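Local coordinates for ATP-dependent DNA helicase (Mycobacterium smegmatis, PDB 5V9X), which couples ATP hydrolysis to 3'-to-5' movement along a single DNA strand and thereby probably unwinds RNA:DNA hybrids, at residues T255-Q261 / I423-F429; F296-R300 / Q399-P404; S405-L410 / M446-E452. All blocks are in the same frame, centred on the assembly; numbering follows the deposited sequence.

Contact 1 of 3, residues T255-Q261 / I423-F429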
loop_
_atom_site.group_PDB
_atom_site.type_symbol
_atom_site.label_atom_id
_atom_site.label_comp_id
_atom_site.label_asym_id
_atom_site.label_seq_id
_atom_site.Cartn_x
_atom_site.Cartn_y
_atom_site.Cartn_z
ATOM N N THR A 255 14.845 14.716 11.123
ATOM C CA THR A 255 14.766 15.999 10.442
ATOM C C THR A 255 14.591 15.779 8.946
ATOM O O THR A 255 15.373 15.051 8.324
ATOM C CB THR A 255 16.019 16.834 10.708
ATOM O OG1 THR A 255 16.304 16.829 12.113
ATOM C CG2 THR A 255 15.809 18.269 10.243
ATOM N N PHE A 256 13.569 16.407 8.376
ATOM C CA PHE A 256 13.324 16.383 6.943
ATOM C C PHE A 256 13.535 17.773 6.365
ATOM O O PHE A 256 13.211 18.779 7.004
ATOM C CB PHE A 256 11.903 15.902 6.629
ATOM C CG PHE A 256 11.675 14.444 6.918
ATOM C CD1 PHE A 256 11.234 14.031 8.163
ATOM C CD2 PHE A 256 11.897 13.489 5.940
ATOM C CE1 PHE A 256 11.020 12.692 8.429
ATOM C CE2 PHE A 256 11.686 12.148 6.200
ATOM C CZ PHE A 256 11.248 11.750 7.447
ATOM N N ASP A 257 14.086 17.826 5.156
ATOM C CA ASP A 257 14.251 19.069 4.406
ATOM C C ASP A 257 13.360 18.963 3.171
ATOM O O ASP A 257 13.819 18.647 2.071
ATOM C CB ASP A 257 15.717 19.305 4.040
ATOM C CG ASP A 257 15.936 20.626 3.329
ATOM O OD1 ASP A 257 15.039 21.494 3.391
ATOM O OD2 ASP A 257 17.003 20.791 2.703
ATOM N N LEU A 258 12.074 19.229 3.364
ATOM C CA LEU A 258 11.073 19.039 2.325
ATOM C C LEU A 258 10.892 20.311 1.500
ATOM O O LEU A 258 11.241 21.415 1.924
ATOM C CB LEU A 258 9.741 18.610 2.939
ATOM C CG LEU A 258 9.800 17.349 3.803
ATOM C CD1 LEU A 258 8.429 17.033 4.382
ATOM C CD2 LEU A 258 10.331 16.172 3.001
ATOM N N SER A 259 10.329 20.136 0.308
ATOM C CA SER A 259 10.212 21.223 -0.650
ATOM C C SER A 259 9.198 20.843 -1.720
ATOM O O SER A 259 9.156 19.691 -2.160
ATOM C CB SER A 259 11.570 21.535 -1.288
ATOM O OG SER A 259 11.428 22.390 -2.406
ATOM N N VAL A 260 8.385 21.815 -2.129
ATOM C CA VAL A 260 7.400 21.642 -3.192
ATOM C C VAL A 260 7.755 22.628 -4.294
ATOM O O VAL A 260 7.547 23.839 -4.144
ATOM C CB VAL A 260 5.963 21.861 -2.698
ATOM C CG1 VAL A 260 4.985 21.759 -3.856
ATOM C CG2 VAL A 260 5.612 20.854 -1.620
ATOM N N GLN A 261 8.287 22.117 -5.401
ATOM C CA GLN A 261 8.789 22.943 -6.490
ATOM C C GLN A 261 7.835 22.886 -7.676
ATOM O O GLN A 261 7.430 21.799 -8.105
ATOM C CB GLN A 261 10.194 22.495 -6.904
ATOM C CG GLN A 261 11.219 22.597 -5.777
ATOM C CD GLN A 261 12.624 22.205 -6.203
ATOM O OE1 GLN A 261 12.889 21.981 -7.384
ATOM N NE2 GLN A 261 13.533 22.122 -5.236
ATOM N N ILE A 423 19.909 14.382 7.845
ATOM C CA ILE A 423 18.700 14.995 7.306
ATOM C C ILE A 423 18.314 14.283 6.016
ATOM O O ILE A 423 19.177 13.897 5.220
ATOM C CB ILE A 423 18.919 16.502 7.067
ATOM C CG1 ILE A 423 19.213 17.219 8.387
ATOM C CG2 ILE A 423 17.716 17.130 6.375
ATOM C CD1 ILE A 423 19.575 18.677 8.216
ATOM N N SER A 424 17.013 14.098 5.812
ATOM C CA SER A 424 16.484 13.533 4.577
ATOM C C SER A 424 15.974 14.669 3.700
ATOM O O SER A 424 15.049 15.390 4.088
ATOM C CB SER A 424 15.368 12.529 4.865
ATOM O OG SER A 424 15.847 11.440 5.635
ATOM N N GLN A 425 16.575 14.824 2.525
ATOM C CA GLN A 425 16.223 15.894 1.600
ATOM C C GLN A 425 15.174 15.380 0.618
ATOM O O GLN A 425 15.402 14.380 -0.071
ATOM C CB GLN A 425 17.471 16.380 0.866
ATOM C CG GLN A 425 17.367 17.773 0.280
ATOM C CD GLN A 425 18.702 18.277 -0.228
ATOM O OE1 GLN A 425 19.761 17.815 0.207
ATOM N NE2 GLN A 425 18.660 19.224 -1.158
ATOM N N GLY A 426 14.031 16.059 0.555
ATOM C CA GLY A 426 12.943 15.605 -0.291
ATOM C C GLY A 426 12.230 16.702 -1.052
ATOM O O GLY A 426 11.786 17.690 -0.461
ATOM N N VAL A 427 12.101 16.536 -2.365
ATOM C CA VAL A 427 11.433 17.502 -3.229
ATOM C C VAL A 427 10.217 16.831 -3.855
ATOM O O VAL A 427 10.310 15.700 -4.346
ATOM C CB VAL A 427 12.380 18.043 -4.317
ATOM C CG1 VAL A 427 11.639 18.996 -5.239
ATOM C CG2 VAL A 427 13.576 18.734 -3.683
ATOM N N LEU A 428 9.083 17.526 -3.834
ATOM C CA LEU A 428 7.847 17.055 -4.447
ATOM C C LEU A 428 7.506 17.938 -5.640
ATOM O O LEU A 428 7.523 19.168 -5.532
ATOM C CB LEU A 428 6.692 17.062 -3.442
ATOM C CG LEU A 428 6.430 15.798 -2.614
ATOM C CD1 LEU A 428 7.522 15.565 -1.580
ATOM C CD2 LEU A 428 5.065 15.876 -1.949
ATOM N N PHE A 429 7.197 17.308 -6.773
ATOM C CA PHE A 429 6.791 18.024 -7.978
ATOM C C PHE A 429 5.316 17.769 -8.252
ATOM O O PHE A 429 4.951 16.649 -8.643
ATOM C CB PHE A 429 7.629 17.589 -9.182
ATOM C CG PHE A 429 9.017 18.159 -9.203
ATOM C CD1 PHE A 429 10.058 17.505 -8.569
ATOM C CD2 PHE A 429 9.285 19.343 -9.873
ATOM C CE1 PHE A 429 11.340 18.024 -8.596
ATOM C CE2 PHE A 429 10.565 19.866 -9.901
ATOM C CZ PHE A 429 11.594 19.206 -9.261
#
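T255-Q261 and I423-F429 run side by side as parallel neighbours, F256 level with S424 and V260 with L428, their axes inclined by 18°. S424 and L428 each use N and O to bond the two residues flanking their opposite number, as in parallel sheets. S424 is held at both ends: its N gives to T255 O at 3.1 Å, and its O takes D257 N at 2.8 Å. L428 repeats the pattern further on, with its N 2.7 Å from S259 O and its O accepting from Q261 N. Between them G426 N gives to D257 O at 3.0 Å. Weaker CA-H...O contacts, such as L258 CA to G426 O, fill the intervals.

Side chains divide between two faces. On one, S424 CB lies 3.8 Å from F256 CD2, and V260 CG2 approaches L428 CB. S424 OG turns elsewhere and bonds A416 O. On the other, D257 and Q425 lie alongside each other and point the same way. At the far end Q261, extended beyond CG (chi2 -178°), runs obliquely across V427, its CD 3.5 Å from V427 CG1. Its OE1 stops 3.6 Å from F429 CZ, the amide turned 70° from the ring plane.

The pair belongs to the parallel sheet of the second RecA-like domain, where strand 394-400 flanks 424-429 and the short strand 657-659 flanks 256-262; S259 OG also bonds G656 O. Helices 406-413 and 433-448 pack over the face carrying F256, L258 and V260, while helix 276-288 meets F429 and Q261.

Contact 2 of 3, residues F296-R300 / Q399-P404. With nucleotides of chain B.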
loop_
_atom_site.group_PDB
_atom_site.type_symbol
_atom_site.label_atom_id
_atom_site.label_comp_id
_atom_site.label_asym_id
_atom_site.label_seq_id
_atom_site.Cartn_x
_atom_site.Cartn_y
_atom_site.Cartn_z
ATOM N N PHE A 296 10.838 8.965 -7.430
ATOM C CA PHE A 296 9.718 8.043 -7.295
ATOM C C PHE A 296 8.590 8.450 -8.232
ATOM O O PHE A 296 8.166 9.610 -8.240
ATOM C CB PHE A 296 9.210 7.989 -5.854
ATOM C CG PHE A 296 10.059 7.150 -4.938
ATOM C CD1 PHE A 296 10.036 5.766 -5.026
ATOM C CD2 PHE A 296 10.869 7.742 -3.981
ATOM C CE1 PHE A 296 10.814 4.985 -4.182
ATOM C CE2 PHE A 296 11.650 6.969 -3.134
ATOM C CZ PHE A 296 11.623 5.588 -3.235
ATOM N N ALA A 297 8.110 7.491 -9.019
ATOM C CA ALA A 297 6.953 7.666 -9.883
ATOM C C ALA A 297 5.855 6.712 -9.435
ATOM O O ALA A 297 6.134 5.584 -9.018
ATOM C CB ALA A 297 7.312 7.413 -11.350
ATOM N N ASN A 298 4.607 7.165 -9.524
ATOM C CA ASN A 298 3.474 6.396 -9.026
ATOM C C ASN A 298 2.980 5.337 -10.009
ATOM O O ASN A 298 1.901 4.775 -9.795
ATOM C CB ASN A 298 2.324 7.337 -8.650
ATOM C CG ASN A 298 2.636 8.177 -7.423
ATOM O OD1 ASN A 298 3.560 7.873 -6.669
ATOM N ND2 ASN A 298 1.861 9.234 -7.214
ATOM N N SER A 299 3.729 5.047 -11.069
ATOM C CA SER A 299 3.380 3.953 -11.964
ATOM C C SER A 299 4.641 3.491 -12.679
ATOM O O SER A 299 5.647 4.205 -12.726
ATOM C CB SER A 299 2.303 4.362 -12.977
ATOM O OG SER A 299 2.835 5.212 -13.978
ATOM N N ARG A 300 4.572 2.278 -13.232
ATOM C CA ARG A 300 5.717 1.738 -13.956
ATOM C C ARG A 300 5.919 2.454 -15.286
ATOM O O ARG A 300 7.055 2.765 -15.662
ATOM C CB ARG A 300 5.539 0.237 -14.177
ATOM C CG ARG A 300 5.480 -0.584 -12.896
ATOM C CD ARG A 300 5.411 -2.071 -13.207
ATOM N NE ARG A 300 4.146 -2.447 -13.834
ATOM C CZ ARG A 300 3.207 -3.180 -13.241
ATOM N NH1 ARG A 300 3.395 -3.628 -12.008
ATOM N NH2 ARG A 300 2.087 -3.474 -13.885
ATOM N N GLN A 399 9.909 13.211 -5.347
ATOM C CA GLN A 399 8.599 12.581 -5.458
ATOM C C GLN A 399 7.810 13.312 -6.535
ATOM O O GLN A 399 7.472 14.488 -6.373
ATOM C CB GLN A 399 7.861 12.607 -4.121
ATOM C CG GLN A 399 6.427 12.107 -4.196
ATOM C CD GLN A 399 6.339 10.655 -4.613
ATOM O OE1 GLN A 399 7.130 9.824 -4.167
ATOM N NE2 GLN A 399 5.379 10.339 -5.478
ATOM N N VAL A 400 7.525 12.617 -7.632
ATOM C CA VAL A 400 6.711 13.164 -8.713
ATOM C C VAL A 400 5.255 12.837 -8.411
ATOM O O VAL A 400 4.908 11.669 -8.208
ATOM C CB VAL A 400 7.142 12.599 -10.074
ATOM C CG1 VAL A 400 6.016 12.716 -11.089
ATOM C CG2 VAL A 400 8.376 13.334 -10.574
ATOM N N GLU A 401 4.414 13.877 -8.369
ATOM C CA GLU A 401 3.021 13.806 -7.931
ATOM C C GLU A 401 2.948 13.516 -6.435
ATOM O O GLU A 401 3.894 12.971 -5.858
ATOM C CB GLU A 401 2.237 12.754 -8.728
ATOM C CG GLU A 401 0.726 12.789 -8.525
ATOM C CD GLU A 401 -0.012 11.815 -9.427
ATOM O OE1 GLU A 401 0.532 10.724 -9.703
ATOM O OE2 GLU A 401 -1.133 12.147 -9.868
ATOM N N ALA A 402 1.848 13.895 -5.794
ATOM C CA ALA A 402 1.677 13.584 -4.384
ATOM C C ALA A 402 1.744 12.073 -4.177
ATOM O O ALA A 402 1.224 11.310 -5.000
ATOM C CB ALA A 402 0.345 14.131 -3.866
ATOM N N PRO A 403 2.385 11.606 -3.110
ATOM C CA PRO A 403 2.502 10.161 -2.879
ATOM C C PRO A 403 1.177 9.574 -2.423
ATOM O O PRO A 403 0.268 10.317 -2.022
ATOM C CB PRO A 403 3.572 10.069 -1.781
ATOM C CG PRO A 403 3.487 11.368 -1.069
ATOM C CD PRO A 403 3.110 12.394 -2.096
ATOM N N PRO A 404 1.021 8.246 -2.477
ATOM C CA PRO A 404 -0.289 7.649 -2.161
ATOM C C PRO A 404 -0.757 7.877 -0.732
ATOM O O PRO A 404 -1.961 7.775 -0.473
ATOM C CB PRO A 404 -0.071 6.155 -2.444
ATOM C CG PRO A 404 1.404 5.959 -2.362
ATOM C CD PRO A 404 1.999 7.226 -2.894
ATOM P P DC B 7 1.224 0.481 -11.632
ATOM O OP1 DC B 7 1.985 0.923 -12.819
ATOM O OP2 DC B 7 0.125 -0.496 -11.783
ATOM O "O5'" DC B 7 2.258 -0.085 -10.572
ATOM C "C5'" DC B 7 3.034 0.828 -9.817
ATOM C "C4'" DC B 7 3.340 0.260 -8.451
ATOM O "O4'" DC B 7 2.165 0.314 -7.628
ATOM C "C3'" DC B 7 3.755 -1.205 -8.460
ATOM O "O3'" DC B 7 5.164 -1.299 -8.375
ATOM C "C2'" DC B 7 3.070 -1.806 -7.220
ATOM C "C1'" DC B 7 2.317 -0.629 -6.604
ATOM N N1 DC B 7 0.974 -1.002 -6.092
ATOM C C2 DC B 7 0.747 -1.039 -4.713
ATOM O O2 DC B 7 1.672 -0.745 -3.944
ATOM N N3 DC B 7 -0.481 -1.390 -4.259
ATOM C C4 DC B 7 -1.447 -1.700 -5.124
ATOM N N4 DC B 7 -2.643 -2.041 -4.631
ATOM C C5 DC B 7 -1.231 -1.674 -6.533
ATOM C C6 DC B 7 -0.019 -1.325 -6.969
ATOM P P DG B 6 -4.114 3.590 -14.023
ATOM O OP1 DG B 6 -3.604 2.918 -15.239
ATOM O OP2 DG B 6 -5.269 3.019 -13.293
ATOM O "O5'" DG B 6 -2.921 3.731 -12.986
ATOM C "C5'" DG B 6 -2.457 2.611 -12.298
ATOM C "C4'" DG B 6 -1.349 3.015 -11.359
ATOM O "O4'" DG B 6 -1.859 3.952 -10.385
ATOM C "C3'" DG B 6 -0.731 1.864 -10.579
ATOM O "O3'" DG B 6 0.642 1.780 -10.893
ATOM C "C2'" DG B 6 -0.967 2.225 -9.103
ATOM C "C1'" DG B 6 -1.227 3.725 -9.155
ATOM N N9 DG B 6 -2.109 4.226 -8.094
ATOM C C8 DG B 6 -3.131 5.136 -8.239
ATOM N N7 DG B 6 -3.752 5.408 -7.125
ATOM C C5 DG B 6 -3.102 4.633 -6.172
ATOM C C6 DG B 6 -3.338 4.512 -4.780
ATOM O O6 DG B 6 -4.197 5.085 -4.094
ATOM N N1 DG B 6 -2.452 3.617 -4.183
ATOM C C2 DG B 6 -1.463 2.927 -4.846
ATOM N N2 DG B 6 -0.706 2.109 -4.102
ATOM N N3 DG B 6 -1.230 3.032 -6.148
ATOM C C4 DG B 6 -2.084 3.899 -6.749
#
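The groove for the DNA tracking strand is lined here by N298, whose side-chain amide is clasped by Q399, E401 and A402 while its backbone lies against the nucleotides. N298 ND2 gives two bonds: one to A402 O at 3.1 Å, close to the amide plane, and one to E401 OE1 at 3.2 Å, which it meets from above the carboxylate plane. N298 OD1 accepts from Q399 NE2 at 3.3 Å and from R412 NH1, which also bonds Q399 OE1, so both ends of the N298 amide are committed and its rotation is fixed. The Q399 chain bends at chi2 (63°), letting NE2 also donate to E401 O at 3.0 Å. The backbone hydrogen bond from V400 N to F296 O joins the two strand ends in parallel register. The run F296-R300 probably corresponds to helicase motif IV, a strand-to-helix loop of the second RecA-like domain. S299 caps helix 300-318 through L302 N, and R300 N gives a nearly straight hydrogen bond to OP1 of DC7 of chain B, 2.9 Å away. N298 O touches the sugar of DG6 of chain B at C1', and P404 CB approaches the same nucleotide's base at N1.

Contact 3 of 3, residues S405-L410 / M446-E452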
loop_
_atom_site.group_PDB
_atom_site.type_symbol
_atom_site.label_atom_id
_atom_site.label_comp_id
_atom_site.label_asym_id
_atom_site.label_seq_id
_atom_site.Cartn_x
_atom_site.Cartn_y
_atom_site.Cartn_z
ATOM N N SER A 405 0.144 8.175 0.200
ATOM C CA SER A 405 -0.248 8.488 1.568
ATOM C C SER A 405 0.882 9.262 2.231
ATOM O O SER A 405 1.979 9.394 1.681
ATOM C CB SER A 405 -0.586 7.223 2.360
ATOM O OG SER A 405 0.525 6.348 2.429
ATOM N N VAL A 406 0.594 9.782 3.426
ATOM C CA VAL A 406 1.610 10.506 4.181
ATOM C C VAL A 406 2.692 9.552 4.667
ATOM O O VAL A 406 3.886 9.876 4.638
ATOM C CB VAL A 406 0.961 11.271 5.348
ATOM C CG1 VAL A 406 2.021 11.897 6.242
ATOM C CG2 VAL A 406 0.014 12.334 4.814
ATOM N N ALA A 407 2.292 8.355 5.111
ATOM C CA ALA A 407 3.265 7.380 5.590
ATOM C C ALA A 407 4.264 7.014 4.500
ATOM O O ALA A 407 5.473 6.935 4.758
ATOM C CB ALA A 407 2.547 6.133 6.105
ATOM N N SER A 408 3.784 6.797 3.273
ATOM C CA SER A 408 4.695 6.440 2.190
ATOM C C SER A 408 5.652 7.584 1.879
ATOM O O SER A 408 6.846 7.354 1.648
ATOM C CB SER A 408 3.907 6.036 0.943
ATOM O OG SER A 408 3.330 7.162 0.310
ATOM N N GLY A 409 5.152 8.822 1.877
ATOM C CA GLY A 409 6.032 9.963 1.681
ATOM C C GLY A 409 7.141 10.029 2.715
ATOM O O GLY A 409 8.272 10.408 2.404
ATOM N N LEU A 410 6.832 9.660 3.961
ATOM C CA LEU A 410 7.859 9.588 4.995
ATOM C C LEU A 410 8.805 8.419 4.761
ATOM O O LEU A 410 9.994 8.510 5.090
ATOM C CB LEU A 410 7.209 9.471 6.373
ATOM C CG LEU A 410 6.577 10.736 6.952
ATOM C CD1 LEU A 410 5.749 10.401 8.177
ATOM C CD2 LEU A 410 7.654 11.751 7.295
ATOM N N MET A 446 3.657 15.361 6.816
ATOM C CA MET A 446 4.939 14.693 7.035
ATOM C C MET A 446 5.756 15.399 8.109
ATOM O O MET A 446 6.410 14.745 8.931
ATOM C CB MET A 446 5.736 14.632 5.733
ATOM C CG MET A 446 5.193 13.685 4.688
ATOM S SD MET A 446 5.954 13.989 3.078
ATOM C CE MET A 446 7.644 13.498 3.406
ATOM N N GLN A 447 5.744 16.733 8.106
ATOM C CA GLN A 447 6.514 17.482 9.092
ATOM C C GLN A 447 5.964 17.294 10.500
ATOM O O GLN A 447 6.730 17.325 11.470
ATOM C CB GLN A 447 6.539 18.964 8.714
ATOM C CG GLN A 447 7.247 19.250 7.395
ATOM C CD GLN A 447 7.115 20.696 6.955
ATOM O OE1 GLN A 447 6.270 21.437 7.457
ATOM N NE2 GLN A 447 7.956 21.103 6.009
ATOM N N THR A 448 4.653 17.091 10.638
ATOM C CA THR A 448 4.033 16.842 11.933
ATOM C C THR A 448 3.800 15.360 12.208
ATOM O O THR A 448 3.336 15.013 13.298
ATOM C CB THR A 448 2.702 17.597 12.038
ATOM O OG1 THR A 448 1.791 17.110 11.045
ATOM C CG2 THR A 448 2.916 19.089 11.834
ATOM N N GLY A 449 4.106 14.484 11.257
ATOM C CA GLY A 449 3.952 13.058 11.480
ATOM C C GLY A 449 2.521 12.576 11.563
ATOM O O GLY A 449 2.249 11.580 12.238
ATOM N N ASP A 450 1.594 13.258 10.889
ATOM C CA ASP A 450 0.177 12.896 10.922
ATOM C C ASP A 450 -0.093 11.866 9.831
ATOM O O ASP A 450 -0.515 12.183 8.718
ATOM C CB ASP A 450 -0.695 14.135 10.751
ATOM C CG ASP A 450 -0.807 14.953 12.023
ATOM O OD1 ASP A 450 -1.186 14.383 13.068
ATOM O OD2 ASP A 450 -0.501 16.163 11.983
ATOM N N ILE A 451 0.152 10.599 10.170
ATOM C CA ILE A 451 -0.077 9.502 9.234
ATOM C C ILE A 451 -1.463 8.913 9.459
ATOM O O ILE A 451 -2.188 9.322 10.373
ATOM C CB ILE A 451 1.012 8.420 9.358
ATOM C CG1 ILE A 451 1.047 7.846 10.775
ATOM C CG2 ILE A 451 2.372 8.984 8.968
ATOM C CD1 ILE A 451 2.047 6.725 10.942
ATOM N N GLU A 452 -1.833 7.945 8.629
ATOM C CA GLU A 452 -3.169 7.374 8.657
ATOM C C GLU A 452 -3.287 6.323 9.753
ATOM O O GLU A 452 -2.313 5.656 10.113
ATOM C CB GLU A 452 -3.509 6.747 7.304
ATOM C CG GLU A 452 -2.992 7.525 6.098
ATOM C CD GLU A 452 -1.535 7.221 5.776
ATOM O OE1 GLU A 452 -1.142 6.036 5.841
ATOM O OE2 GLU A 452 -0.783 8.169 5.465
#
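E452 sets its carboxylate at the N-terminal end of helix 406-413, a helix of the second RecA-like domain, where OE2 accepts two of the first backbone N-H groups. A407 N supplies the straighter bond, 3.1 Å long, using the syn lone pair of OE2; V406 N adds a weak, strongly bent one. A turn at chi2 (83°) folds the E452 side chain back to this helix end, whose partial positive charge probably helps to keep the carboxylate ionised.

Beside this polar site lies an apolar seam. I451 CG2 sits 3.7 Å from L410 CD1, the two side chains crossing at about a right angle, and also touches A407 CB. V406 CG1 reaches M446 CG, and L410 CD2 lies 3.8 Å from M446 CB as these two chains slide past each other in opposite directions. A bend at chi3 carries M446 CE over toward G409 O.

Further out, a Schellman motif at G449, with D450 N bonded to R445 O, ends helix 433-448 and sends the chain back to E452. A407 and I451 also meet T228, which follows a strand of the first RecA-like domain, so the seam borders the cleft between domains. At the other helix's start S405 is the N-cap residue, and its O accepts both G409 N and S408 OG from the same face of the carbonyl plane, S408 OG being 2.9 Å from S405 O.

Contacts 1 and 2 lie in the second RecA-like domain, and contact 3 lies beside its sheet, where the chain leaves helix 433-448; the centres are about 13 to 15 Å apart. Strands 424-429 and 394-400 are neighbours in the sheet, and contact 2 is nested along the chain inside the loop that contact 1 closes. Contact 3 follows contact 2 in sequence and alternates with contact 1. Helix 406-413 rests on the sheet where F256 CZ meets L410 CD2 at 3.6 Å, and helix 433-448 where M446 CE meets L258 CD1. P403 packs on S408. Together they connect the DNA-binding loops with the part of the domain near AMP-PNP, about 9 Å from the S424 and L410 side chains.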